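Pseudopilin EpsI (Vibrio vulnificus, PDB 2RET) is a minor pseudopilin of the type II secretion system that pairs with the pseudopilin EpsJ and probably helps build the periplasm-spanning pseudopilus that drives protein secretion. Local coordinates at the interface of chains A and B. Numbering follows the deposited sequence. Chains: chain A, Pseudopilin EpsI; chain B, EpsJ.

The interface of chains A and B. Residues chain A 8, 11-12, 15; chain B 14, 18, 22, 158.
Helix-to-helix packing between two pseudopilins forms part of the interface of the EpsI–EpsJ complex: A:Val8, A:Leu11, A:Glu12 and A:Met15, on successive turns of helix 8-30, meet helix 10-32 of EpsJ, with B:Tyr158 added from a loop. Each helix is the periplasmic part of its protein's long N-terminal pilin-like helix; the EpsI construct lacks the N-terminal membrane segment. B:Leu18 is the central apolar residue, hiding 72 Å² against chain A. Its CD1 lies 3.6 Å from CB of A:Leu11 and against the backbone N of A:Glu12, CD2 meets the selenomethionine A:Met15, and CG of A:Glu12 packs across both methyls at about a right angle. The A:Met15 side chain runs past B:Leu18 in the opposite direction; with CG anti to the backbone N (chi1 179°) and a bend at chi3 (-20°), its terminal CE turns back to 3.3 Å from B:Leu18 CD2, a tight carbon contact. One turn earlier along EpsJ, B:Arg14 CB stands 3.6 Å from CG2 of A:Val8, the side chains crossing nearly perpendicularly. The phenol OH of B:Tyr158 donates a hydrogen bond of 2.6 Å to carboxylate OE2 of A:Glu12. OE2 sits at the ring edge, in the ring plane, while the hydroxyl comes in tilted above the carboxylate plane, which is turned 85° from the ring. The guanidinium NE of B:Arg14 remains 5.6 Å from A:Glu12 OE2, perhaps attracting it weakly without direct pairing.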
# COMPACT_ATOMS: atom_id res chain seq x y z
N VAL A 8 2.53 -28.77 32.72
CA VAL A 8 1.59 -28.85 31.59
C VAL A 8 0.18 -28.25 31.88
O VAL A 8 -0.39 -27.63 31.00
CB VAL A 8 1.56 -30.27 30.89
CG1 VAL A 8 1.77 -31.41 31.87
CG2 VAL A 8 0.28 -30.46 30.11
N LEU A 11 0.50 -24.51 31.36
CA LEU A 11 0.68 -24.29 29.92
C LEU A 11 -0.62 -24.43 29.15
O LEU A 11 -0.91 -23.61 28.25
CB LEU A 11 1.75 -25.23 29.36
CG LEU A 11 3.16 -24.83 29.81
CD1 LEU A 11 4.24 -25.91 29.57
CD2 LEU A 11 3.56 -23.48 29.14
N GLU A 12 -1.42 -25.43 29.52
CA GLU A 12 -2.78 -25.53 28.98
C GLU A 12 -3.58 -24.26 29.20
O GLU A 12 -4.11 -23.70 28.25
CB GLU A 12 -3.56 -26.71 29.56
CG GLU A 12 -3.11 -28.04 29.01
CD GLU A 12 -3.60 -29.22 29.82
OE1 GLU A 12 -4.38 -29.03 30.79
OE2 GLU A 12 -3.21 -30.35 29.47
N MSE A 15 -2.41 -21.24 26.99
CA MSE A 15 -2.67 -21.40 25.59
C MSE A 15 -4.17 -21.25 25.28
O MSE A 15 -4.55 -20.57 24.34
CB MSE A 15 -2.19 -22.79 25.17
CG MSE A 15 -2.42 -23.10 23.72
SE MSE A 15 -1.62 -24.81 23.22
CE MSE A 15 -0.28 -25.07 24.66
N ARG B 14 2.30 -35.21 27.54
CA ARG B 14 1.37 -34.09 27.58
C ARG B 14 2.03 -32.81 27.10
O ARG B 14 1.36 -31.94 26.51
CB ARG B 14 0.87 -33.88 29.00
CG ARG B 14 -0.14 -34.92 29.43
CD ARG B 14 -0.29 -34.92 30.94
NE ARG B 14 -1.62 -35.34 31.37
CZ ARG B 14 -1.93 -35.74 32.61
NH1 ARG B 14 -0.99 -35.77 33.56
NH2 ARG B 14 -3.18 -36.11 32.89
N LEU B 18 0.81 -30.66 23.76
CA LEU B 18 0.60 -29.22 23.76
C LEU B 18 1.50 -28.51 22.78
O LEU B 18 1.11 -27.51 22.21
CB LEU B 18 0.84 -28.59 25.15
CG LEU B 18 -0.31 -28.54 26.16
CD1 LEU B 18 0.18 -27.75 27.38
CD2 LEU B 18 -1.59 -27.94 25.59
N GLN B 22 0.28 -26.23 19.67
CA GLN B 22 0.87 -24.91 19.41
C GLN B 22 1.32 -24.80 17.95
O GLN B 22 1.06 -23.82 17.30
CB GLN B 22 2.06 -24.69 20.36
CG GLN B 22 2.24 -23.32 20.96
CD GLN B 22 3.33 -23.30 22.07
OE1 GLN B 22 3.38 -24.20 22.94
NE2 GLN B 22 4.20 -22.28 22.04
N TYR B 158 -8.89 -32.82 24.39
CA TYR B 158 -9.29 -31.49 24.87
C TYR B 158 -10.75 -31.09 24.57
O TYR B 158 -11.26 -30.14 25.17
CB TYR B 158 -8.30 -30.45 24.33
CG TYR B 158 -6.95 -30.57 25.01
CD1 TYR B 158 -6.81 -30.24 26.34
CD2 TYR B 158 -5.83 -31.01 24.32
CE1 TYR B 158 -5.59 -30.35 26.98
CE2 TYR B 158 -4.58 -31.11 24.96
CZ TYR B 158 -4.48 -30.77 26.29
OH TYR B 158 -3.26 -30.86 26.97